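Long-range contacts in BexL (Amycolatopsis orientalis, PDB 4XRW), which probably cyclises and aromatises a nascent polyketide chain, as a di-domain aromatase/cyclase of the type II pathway to BE-7585A: residues Phe191-Ala196 / Arg238-His243; Gln218-Asp223 / Thr234-Val239; His244-Lys249 / Trp264-Glu269. One frame throughout, in Å; residues are numbered along the deposited sequence.

Interaction 1. Residues Phe191-Ala196 / Arg238-His243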
loop_
_atom_site.group_PDB
_atom_site.type_symbol
_atom_site.label_atom_id
_atom_site.label_comp_id
_atom_site.label_asym_id
_atom_site.label_seq_id
_atom_site.Cartn_x
_atom_site.Cartn_y
_atom_site.Cartn_z
ATOM N N PHE A 191 -19.498 8.848 -5.047
ATOM C CA PHE A 191 -19.804 7.676 -5.865
ATOM C C PHE A 191 -18.757 6.556 -5.673
ATOM O O PHE A 191 -19.109 5.382 -5.600
ATOM C CB PHE A 191 -19.881 8.068 -7.357
ATOM C CG PHE A 191 -20.238 6.938 -8.267
ATOM C CD1 PHE A 191 -19.264 6.083 -8.791
ATOM C CD2 PHE A 191 -21.564 6.713 -8.620
ATOM C CE1 PHE A 191 -19.596 5.049 -9.616
ATOM C CE2 PHE A 191 -21.905 5.676 -9.452
ATOM C CZ PHE A 191 -20.928 4.844 -9.973
ATOM N N VAL A 192 -17.488 6.929 -5.621
ATOM C CA VAL A 192 -16.405 5.922 -5.457
ATOM C C VAL A 192 -16.251 5.467 -3.975
ATOM O O VAL A 192 -15.945 4.305 -3.703
ATOM C CB VAL A 192 -15.072 6.468 -5.983
ATOM C CG1 VAL A 192 -14.040 5.446 -5.904
ATOM C CG2 VAL A 192 -15.239 6.918 -7.474
ATOM N N ASP A 193 -16.487 6.377 -3.045
ATOM C CA ASP A 193 -16.418 6.071 -1.605
ATOM C C ASP A 193 -17.507 5.079 -1.190
ATOM O O ASP A 193 -17.261 4.118 -0.453
ATOM C CB ASP A 193 -16.546 7.364 -0.805
ATOM C CG ASP A 193 -16.447 7.159 0.708
ATOM O OD1 ASP A 193 -15.515 6.473 1.177
ATOM O OD2 ASP A 193 -17.308 7.722 1.417
ATOM N N GLN A 194 -18.730 5.317 -1.656
ATOM C CA GLN A 194 -19.869 4.521 -1.242
ATOM C C GLN A 194 -19.976 3.236 -2.042
ATOM O O GLN A 194 -20.916 3.000 -2.848
ATOM C CB GLN A 194 -21.154 5.373 -1.341
ATOM C CG GLN A 194 -21.080 6.570 -0.428
ATOM C CD GLN A 194 -22.287 7.496 -0.513
ATOM O OE1 GLN A 194 -23.379 7.087 -0.889
ATOM N NE2 GLN A 194 -22.078 8.744 -0.155
ATOM N N ALA A 195 -19.011 2.349 -1.814
ATOM C CA ALA A 195 -18.884 1.174 -2.645
ATOM C C ALA A 195 -19.939 0.119 -2.325
ATOM O O ALA A 195 -20.182 -0.767 -3.131
ATOM C CB ALA A 195 -17.460 0.578 -2.524
ATOM N N ALA A 196 -20.619 0.254 -1.192
ATOM C CA ALA A 196 -21.697 -0.666 -0.859
ATOM C C ALA A 196 -22.785 -0.623 -1.915
ATOM O O ALA A 196 -23.514 -1.589 -2.090
ATOM C CB ALA A 196 -22.264 -0.345 0.516
ATOM N N ARG A 238 -8.954 0.313 1.776
ATOM C CA ARG A 238 -8.953 1.677 1.267
ATOM C C ARG A 238 -8.905 2.693 2.407
ATOM O O ARG A 238 -9.493 2.503 3.471
ATOM C CB ARG A 238 -10.211 1.933 0.394
ATOM C CG ARG A 238 -10.527 0.792 -0.522
ATOM C CD ARG A 238 -11.375 1.227 -1.746
ATOM N NE ARG A 238 -12.619 1.850 -1.302
ATOM C CZ ARG A 238 -13.527 2.391 -2.113
ATOM N NH1 ARG A 238 -13.325 2.409 -3.409
ATOM N NH2 ARG A 238 -14.630 2.917 -1.615
ATOM N N VAL A 239 -8.192 3.764 2.146
ATOM C CA VAL A 239 -8.137 4.907 3.005
ATOM C C VAL A 239 -8.746 6.118 2.267
ATOM O O VAL A 239 -8.251 6.536 1.206
ATOM C CB VAL A 239 -6.692 5.228 3.416
ATOM C CG1 VAL A 239 -6.706 6.293 4.455
ATOM C CG2 VAL A 239 -5.950 3.960 3.949
ATOM N N CYS A 240 -9.775 6.688 2.876
ATOM C CA CYS A 240 -10.617 7.706 2.243
ATOM C C CYS A 240 -10.430 9.091 2.900
ATOM O O CYS A 240 -10.526 9.240 4.119
ATOM C CB CYS A 240 -12.074 7.239 2.330
ATOM S SG CYS A 240 -12.277 5.548 1.695
ATOM N N PHE A 241 -10.194 10.089 2.069
ATOM C CA PHE A 241 -9.949 11.477 2.483
ATOM C C PHE A 241 -10.988 12.372 1.766
ATOM O O PHE A 241 -10.806 12.694 0.609
ATOM C CB PHE A 241 -8.551 11.902 2.102
ATOM C CG PHE A 241 -7.455 11.080 2.757
ATOM C CD1 PHE A 241 -6.956 11.436 4.000
ATOM C CD2 PHE A 241 -6.948 9.967 2.138
ATOM C CE1 PHE A 241 -5.949 10.692 4.617
ATOM C CE2 PHE A 241 -5.930 9.203 2.757
ATOM C CZ PHE A 241 -5.445 9.575 3.993
ATOM N N PRO A 242 -12.084 12.715 2.452
ATOM C CA PRO A 242 -13.159 13.529 1.870
ATOM C C PRO A 242 -12.637 14.885 1.446
ATOM O O PRO A 242 -11.951 15.459 2.279
ATOM C CB PRO A 242 -14.142 13.699 3.011
ATOM C CG PRO A 242 -13.860 12.610 3.946
ATOM C CD PRO A 242 -12.424 12.243 3.799
ATOM N N HIS A 243 -12.858 15.381 0.225
ATOM C CA HIS A 243 -13.506 14.694 -0.874
ATOM C C HIS A 243 -12.554 14.638 -2.035
ATOM O O HIS A 243 -12.962 14.832 -3.174
ATOM C CB HIS A 243 -14.793 15.425 -1.286
ATOM C CG HIS A 243 -15.820 15.453 -0.207
ATOM N ND1 HIS A 243 -16.042 16.560 0.581
ATOM C CD2 HIS A 243 -16.654 14.490 0.252
ATOM C CE1 HIS A 243 -16.982 16.284 1.469
ATOM N NE2 HIS A 243 -17.373 15.036 1.290
#

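Interaction 2. Residues Gln218-Asp223 / Thr234-Val239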
loop_
_atom_site.group_PDB
_atom_site.type_symbol
_atom_site.label_atom_id
_atom_site.label_comp_id
_atom_site.label_asym_id
_atom_site.label_seq_id
_atom_site.Cartn_x
_atom_site.Cartn_y
_atom_site.Cartn_z
ATOM N N GLN A 218 -11.642 1.375 5.073
ATOM C CA GLN A 218 -12.594 0.408 4.532
ATOM C C GLN A 218 -11.908 -0.918 4.172
ATOM O O GLN A 218 -10.760 -0.892 3.666
ATOM C CB GLN A 218 -13.245 0.973 3.281
ATOM C CG GLN A 218 -14.054 2.224 3.452
ATOM C CD GLN A 218 -14.606 2.730 2.143
ATOM O OE1 GLN A 218 -14.011 2.535 1.091
ATOM N NE2 GLN A 218 -15.766 3.360 2.199
ATOM N N VAL A 219 -12.606 -2.042 4.413
ATOM C CA VAL A 219 -12.224 -3.322 3.879
ATOM C C VAL A 219 -13.301 -3.645 2.852
ATOM O O VAL A 219 -14.462 -3.844 3.188
ATOM C CB VAL A 219 -12.103 -4.406 4.957
ATOM C CG1 VAL A 219 -11.727 -5.723 4.314
ATOM C CG2 VAL A 219 -11.068 -3.978 5.985
ATOM N N LEU A 220 -12.910 -3.595 1.595
ATOM C CA LEU A 220 -13.870 -3.743 0.488
ATOM C C LEU A 220 -13.682 -5.104 -0.115
ATOM O O LEU A 220 -12.645 -5.400 -0.683
ATOM C CB LEU A 220 -13.666 -2.633 -0.534
ATOM C CG LEU A 220 -14.490 -2.724 -1.809
ATOM C CD1 LEU A 220 -15.981 -2.771 -1.467
ATOM C CD2 LEU A 220 -14.129 -1.500 -2.666
ATOM N N ARG A 221 -14.681 -5.959 0.069
ATOM C CA ARG A 221 -14.732 -7.220 -0.603
ATOM C C ARG A 221 -15.827 -7.171 -1.630
ATOM O O ARG A 221 -16.939 -6.717 -1.333
ATOM C CB ARG A 221 -14.962 -8.362 0.371
ATOM C CG ARG A 221 -13.837 -8.502 1.340
ATOM C CD ARG A 221 -14.164 -9.600 2.372
ATOM N NE ARG A 221 -14.231 -10.933 1.757
ATOM C CZ ARG A 221 -13.191 -11.776 1.657
ATOM N NH1 ARG A 221 -11.995 -11.442 2.104
ATOM N NH2 ARG A 221 -13.356 -12.959 1.106
ATOM N N MET A 222 -15.497 -7.573 -2.842
ATOM C CA MET A 222 -16.531 -7.548 -3.879
ATOM C C MET A 222 -16.423 -8.673 -4.862
ATOM O O MET A 222 -15.361 -9.223 -5.081
ATOM C CB MET A 222 -16.528 -6.211 -4.592
ATOM C CG MET A 222 -15.276 -5.789 -5.199
ATOM S SD MET A 222 -15.484 -4.061 -5.736
ATOM C CE MET A 222 -15.372 -4.255 -7.503
ATOM N N ASP A 223 -17.595 -9.040 -5.380
ATOM C CA ASP A 223 -17.772 -10.048 -6.396
ATOM C C ASP A 223 -17.930 -9.403 -7.747
ATOM O O ASP A 223 -18.784 -8.511 -7.926
ATOM C CB ASP A 223 -19.013 -10.877 -6.112
ATOM C CG ASP A 223 -18.812 -11.892 -5.027
ATOM O OD1 ASP A 223 -17.737 -11.924 -4.370
ATOM O OD2 ASP A 223 -19.758 -12.660 -4.816
ATOM N N THR A 234 -12.719 -10.453 -4.367
ATOM C CA THR A 234 -11.480 -9.715 -4.182
ATOM C C THR A 234 -11.594 -8.746 -3.022
ATOM O O THR A 234 -12.615 -8.083 -2.882
ATOM C CB THR A 234 -11.137 -8.908 -5.451
ATOM O OG1 THR A 234 -11.242 -9.785 -6.597
ATOM C CG2 THR A 234 -9.732 -8.381 -5.363
ATOM N N GLU A 235 -10.538 -8.650 -2.207
ATOM C CA GLU A 235 -10.509 -7.723 -1.090
ATOM C C GLU A 235 -9.439 -6.682 -1.331
ATOM O O GLU A 235 -8.340 -7.006 -1.791
ATOM C CB GLU A 235 -10.229 -8.468 0.208
ATOM C CG GLU A 235 -10.168 -7.585 1.463
ATOM C CD GLU A 235 -9.747 -8.374 2.703
ATOM O OE1 GLU A 235 -10.605 -9.134 3.243
ATOM O OE2 GLU A 235 -8.553 -8.244 3.118
ATOM N N SER A 236 -9.764 -5.437 -1.012
ATOM C CA SER A 236 -8.790 -4.373 -0.867
ATOM C C SER A 236 -9.058 -3.581 0.407
ATOM O O SER A 236 -10.178 -3.586 0.936
ATOM C CB SER A 236 -8.837 -3.444 -2.070
ATOM O OG SER A 236 -10.136 -2.860 -2.132
ATOM N N VAL A 237 -8.036 -2.887 0.887
ATOM C CA VAL A 237 -8.187 -1.984 2.017
ATOM C C VAL A 237 -8.012 -0.567 1.471
ATOM O O VAL A 237 -7.076 -0.316 0.698
ATOM C CB VAL A 237 -7.166 -2.296 3.127
ATOM C CG1 VAL A 237 -7.181 -1.207 4.179
ATOM C CG2 VAL A 237 -7.458 -3.667 3.725
ATOM N N ARG A 238 -8.954 0.313 1.776
ATOM C CA ARG A 238 -8.953 1.677 1.267
ATOM C C ARG A 238 -8.905 2.693 2.407
ATOM O O ARG A 238 -9.493 2.503 3.471
ATOM C CB ARG A 238 -10.211 1.933 0.394
ATOM C CG ARG A 238 -10.527 0.792 -0.522
ATOM C CD ARG A 238 -11.375 1.227 -1.746
ATOM N NE ARG A 238 -12.619 1.850 -1.302
ATOM C CZ ARG A 238 -13.527 2.391 -2.113
ATOM N NH1 ARG A 238 -13.325 2.409 -3.409
ATOM N NH2 ARG A 238 -14.630 2.917 -1.615
ATOM N N VAL A 239 -8.192 3.764 2.146
ATOM C CA VAL A 239 -8.137 4.907 3.005
ATOM C C VAL A 239 -8.746 6.118 2.267
ATOM O O VAL A 239 -8.251 6.536 1.206
ATOM C CB VAL A 239 -6.692 5.228 3.416
ATOM C CG1 VAL A 239 -6.706 6.293 4.455
ATOM C CG2 VAL A 239 -5.950 3.960 3.949
HETATM O O HOH W 1 -11.675 -5.114 -3.657
HETATM O O HOH W 2 -13.757 -9.142 -7.431
#

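Interaction 3. Residues His244-Lys249 / Trp264-Glu269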
loop_
_atom_site.group_PDB
_atom_site.type_symbol
_atom_site.label_atom_id
_atom_site.label_comp_id
_atom_site.label_asym_id
_atom_site.label_seq_id
_atom_site.Cartn_x
_atom_site.Cartn_y
_atom_site.Cartn_z
ATOM N N HIS A 244 -11.294 14.323 -1.765
ATOM C CA HIS A 244 -10.279 14.461 -2.784
ATOM C C HIS A 244 -9.411 13.233 -3.106
ATOM O O HIS A 244 -8.717 13.203 -4.141
ATOM C CB HIS A 244 -9.395 15.653 -2.395
ATOM C CG HIS A 244 -8.543 15.417 -1.184
ATOM N ND1 HIS A 244 -7.247 14.956 -1.273
ATOM C CD2 HIS A 244 -8.791 15.593 0.137
ATOM C CE1 HIS A 244 -6.732 14.852 -0.060
ATOM N NE2 HIS A 244 -7.648 15.233 0.815
ATOM N N ARG A 245 -9.434 12.206 -2.264
ATOM C CA ARG A 245 -8.541 11.103 -2.481
ATOM C C ARG A 245 -9.011 9.841 -1.807
ATOM O O ARG A 245 -9.504 9.875 -0.703
ATOM C CB ARG A 245 -7.148 11.462 -1.966
ATOM C CG ARG A 245 -6.081 10.444 -2.258
ATOM C CD ARG A 245 -4.713 10.990 -1.781
ATOM N NE ARG A 245 -4.709 11.291 -0.349
ATOM C CZ ARG A 245 -3.951 12.214 0.250
ATOM N NH1 ARG A 245 -3.100 12.964 -0.447
ATOM N NH2 ARG A 245 -4.053 12.388 1.566
ATOM N N ILE A 246 -8.827 8.737 -2.511
ATOM C CA ILE A 246 -9.034 7.404 -1.945
ATOM C C ILE A 246 -7.844 6.561 -2.374
ATOM O O ILE A 246 -7.578 6.384 -3.574
ATOM C CB ILE A 246 -10.343 6.742 -2.417
ATOM C CG1 ILE A 246 -11.544 7.554 -1.988
ATOM C CG2 ILE A 246 -10.441 5.305 -1.878
ATOM C CD1 ILE A 246 -12.791 7.127 -2.624
ATOM N N VAL A 247 -7.087 6.073 -1.389
ATOM C CA VAL A 247 -5.904 5.273 -1.634
ATOM C C VAL A 247 -6.171 3.828 -1.229
ATOM O O VAL A 247 -6.849 3.604 -0.215
ATOM C CB VAL A 247 -4.676 5.787 -0.816
ATOM C CG1 VAL A 247 -3.452 4.916 -1.131
ATOM C CG2 VAL A 247 -4.386 7.254 -1.114
ATOM N N TYR A 248 -5.708 2.859 -1.994
ATOM C CA TYR A 248 -6.009 1.476 -1.644
ATOM C C TYR A 248 -4.910 0.516 -2.009
ATOM O O TYR A 248 -3.980 0.843 -2.776
ATOM C CB TYR A 248 -7.338 1.024 -2.284
ATOM C CG TYR A 248 -7.343 1.005 -3.802
ATOM C CD1 TYR A 248 -7.077 -0.158 -4.497
ATOM C CD2 TYR A 248 -7.626 2.161 -4.527
ATOM C CE1 TYR A 248 -7.101 -0.186 -5.897
ATOM C CE2 TYR A 248 -7.649 2.149 -5.924
ATOM C CZ TYR A 248 -7.369 0.969 -6.592
ATOM O OH TYR A 248 -7.381 0.919 -7.968
ATOM N N LYS A 249 -5.007 -0.661 -1.403
ATOM C CA LYS A 249 -4.131 -1.778 -1.695
ATOM C C LYS A 249 -4.959 -3.033 -1.772
ATOM O O LYS A 249 -5.816 -3.268 -0.893
ATOM C CB LYS A 249 -3.031 -1.942 -0.620
ATOM C CG LYS A 249 -2.278 -3.259 -0.743
ATOM C CD LYS A 249 -1.091 -3.333 0.206
ATOM C CE LYS A 249 0.161 -2.689 -0.353
ATOM N NZ LYS A 249 1.374 -2.844 0.553
ATOM N N TRP A 264 -7.458 6.913 -6.233
ATOM C CA TRP A 264 -8.450 7.774 -6.890
ATOM C C TRP A 264 -8.181 9.201 -6.430
ATOM O O TRP A 264 -8.039 9.437 -5.224
ATOM C CB TRP A 264 -9.885 7.392 -6.521
ATOM C CG TRP A 264 -10.301 5.981 -6.824
ATOM C CD1 TRP A 264 -10.169 4.890 -5.999
ATOM C CD2 TRP A 264 -10.932 5.507 -8.005
ATOM N NE1 TRP A 264 -10.657 3.770 -6.612
ATOM C CE2 TRP A 264 -11.135 4.127 -7.847
ATOM C CE3 TRP A 264 -11.324 6.113 -9.197
ATOM C CZ2 TRP A 264 -11.731 3.340 -8.835
ATOM C CZ3 TRP A 264 -11.931 5.330 -10.176
ATOM C CH2 TRP A 264 -12.116 3.970 -9.995
ATOM N N ASP A 265 -8.154 10.161 -7.357
ATOM C CA ASP A 265 -8.002 11.567 -7.016
ATOM C C ASP A 265 -9.119 12.366 -7.675
ATOM O O ASP A 265 -9.516 12.057 -8.786
ATOM C CB ASP A 265 -6.640 12.118 -7.439
ATOM C CG ASP A 265 -5.516 11.568 -6.587
ATOM O OD1 ASP A 265 -5.379 11.990 -5.414
ATOM O OD2 ASP A 265 -4.791 10.692 -7.095
ATOM N N PHE A 266 -9.645 13.328 -6.938
ATOM C CA PHE A 266 -10.748 14.175 -7.405
ATOM C C PHE A 266 -10.305 15.586 -7.165
ATOM O O PHE A 266 -10.262 16.051 -6.033
ATOM C CB PHE A 266 -12.050 13.851 -6.687
ATOM C CG PHE A 266 -12.313 12.377 -6.605
ATOM C CD1 PHE A 266 -12.870 11.706 -7.658
ATOM C CD2 PHE A 266 -11.947 11.651 -5.470
ATOM C CE1 PHE A 266 -13.093 10.338 -7.589
ATOM C CE2 PHE A 266 -12.164 10.276 -5.403
ATOM C CZ PHE A 266 -12.737 9.629 -6.464
ATOM N N ALA A 267 -9.901 16.232 -8.245
ATOM C CA ALA A 267 -9.324 17.573 -8.183
ATOM C C ALA A 267 -10.321 18.601 -8.734
ATOM O O ALA A 267 -10.764 18.465 -9.863
ATOM C CB ALA A 267 -8.048 17.600 -8.968
ATOM N N GLU A 268 -10.684 19.601 -7.932
ATOM C CA GLU A 268 -11.581 20.663 -8.397
ATOM C C GLU A 268 -10.827 21.654 -9.263
ATOM O O GLU A 268 -9.765 22.135 -8.892
ATOM C CB GLU A 268 -12.248 21.382 -7.222
ATOM C CG GLU A 268 -13.279 20.505 -6.508
ATOM C CD GLU A 268 -14.097 21.250 -5.462
ATOM O OE1 GLU A 268 -13.502 22.075 -4.724
ATOM O OE2 GLU A 268 -15.334 20.998 -5.383
ATOM N N GLU A 269 -11.378 21.924 -10.439
ATOM C CA GLU A 269 -10.811 22.898 -11.357
ATOM C C GLU A 269 -11.392 24.276 -11.052
ATOM O O GLU A 269 -12.467 24.379 -10.442
ATOM C CB GLU A 269 -11.102 22.493 -12.802
ATOM C CG GLU A 269 -10.347 21.266 -13.255
ATOM C CD GLU A 269 -8.839 21.487 -13.248
ATOM O OE1 GLU A 269 -8.410 22.659 -13.356
ATOM O OE2 GLU A 269 -8.085 20.496 -13.123
HETATM O O HOH W 3 -6.002 14.409 -3.897
#

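Interaction 1. Residues Phe191-Ala196 / Arg238-His243
In the second helix-grip domain, the C-terminal end of helix 185-193 meets the sheet where Arg238 of strand 231-241 reaches up to the carbonyl of Val192. The case illustrates how a buried arginine can serve a helix end through a single backbone oxygen. Arg238 NH2 gives Val192 O a bond of 2.8 Å with an N-H...O angle of 157°, while NH1 adds a weak one of 3.2 Å to that same Val192 O, which thus sits at the guanidinium edge, close to its plane. A bend at chi3 (-58°) turns the head of the arginine toward the helix. Asp193 O also comes near, 3.1 Å from Arg238 NH2, but at a poor angle; it accepts instead from Gln218 NE2 and, weakly, from Ala195 N. Around this polar join lie methyl groups: Val192 CG1 is 4.0 Å from Arg238 NH1, the two side chains crossing at about a right angle, and Ala195 CB is 3.8 Å from Arg238 NH2. With CG trans to its own N (chi1 -178°), Asp193 extends toward Cys240, OD1 lying 3.4 Å from SG. The positive guanidinium probably suits both the carbonyl-rich helix end and this nearby carboxylate. Just beyond, Gln194 is the centre of an inverse gamma turn that leads the chain toward helix 198-201. Both short helices accompany the antiparallel sheet that curls round the long C-terminal helix 299-326 in the helix-grip fold.

Interaction 2. Residues Gln218-Asp223 / Thr234-Val239
Gln218 and Arg238 face each other in an antiparallel hairpin, and their side chains repeat the pairing of their backbones. Gln218 OE1 accepts two bonds: Arg238 NE, at 2.9 Å, arrives nearly along the C=O axis, and Arg238 NH2, at 2.8 Å, uses a lone pair in the carbonyl plane. Amide and guanidinium are almost coplanar, 3° apart, in a double grip that probably helps to fix the rotation of both. The other end of the amide is also occupied, NE2 donating to Glu212 and to Asp193 O. Leu220 CD2 lies over one guanidinium face, 3.8 Å above its plane. Between the strands, the pairs Gln218/Arg238, Leu220/Ser236 and Met222/Thr234 each exchange two N-H...O bonds. Two of these carbonyls take a second donor from water: one water links Leu220 O to Ser236 OG, another Met222 O to Thr234 OG1. On the face bearing Val219 and Val237, Arg221 NH1 forms a salt bridge of 2.9 Å to Glu235 OE1, meeting the carboxylate from above its plane; Glu235 OE2 is bonded to Thr251. The chemistry differs between the faces: a direct ion pair joins Arg221 to Glu235, whereas the buried Arg238 is held by a neutral amide, whose oxygen is probably polarised further by Glu212 at the NH2 end.

Interaction 3. Residues His244-Lys249 / Trp264-Glu269
Tyr248 and Trp264 set their rings obliquely, planes 33° apart, on the hairpin formed by strands 245-250 and 257-268 of the antiparallel sheet. Tyr248 CE2 comes to 3.5 Å from Trp264 NE1, while Ile246 O lies at the indole edge. Phe266 likewise receives its neighbours at the ring edge, among them Ile246 CD1, 4.2 Å from Phe266 CE2. Over the Arg245 guanidinium sits His244 CE1, 3.8 Å above its centre, and Phe241 makes a cation-pi contact with the same arginine. His244 and Arg245 together oppose Phe241 as a classic beta bulge. The Tyr248 ring reaches the indole because CG stands between backbone N and carbonyl carbon (chi1 64°). Were Tyr248 replaced by an alanine, a gap would probably open beside NE1 and CD1 of Trp264, leaving the indole freer to turn. Arg245 and Asp265 run side by side without their charges meeting; the carboxylate forms its salt bridge with Arg263. Backbone bonds close the hairpin in both directions between Ile246 and Trp264, and Phe266 N reaches His244 O from above the carbonyl plane. One water gathers the bulge end, lying 2.9 Å from Asp265 OD1 and bonded also to His244 O and His244 ND1.

Read from the N terminus, the second domain shows one contact nested in another and a third in series. Interaction 1 closes the longest loop, from the end of helix 185-193 to strand 231-241. Within that loop lies interaction 2, the hairpin 217-225/231-241, and both finish on the same strand, sharing Arg238 and Val239. The chain enters strand 245-250 through the bulge at His244 and Arg245, and interaction 3 closes the next hairpin with strand 257-268. Backbone bonds Val239 N to Val247 O and Val237 N to Lys249 O, both probable, join the two hairpins into one sheet. Val192 also packs on Trp264, so the helix end spans strands from both hairpins.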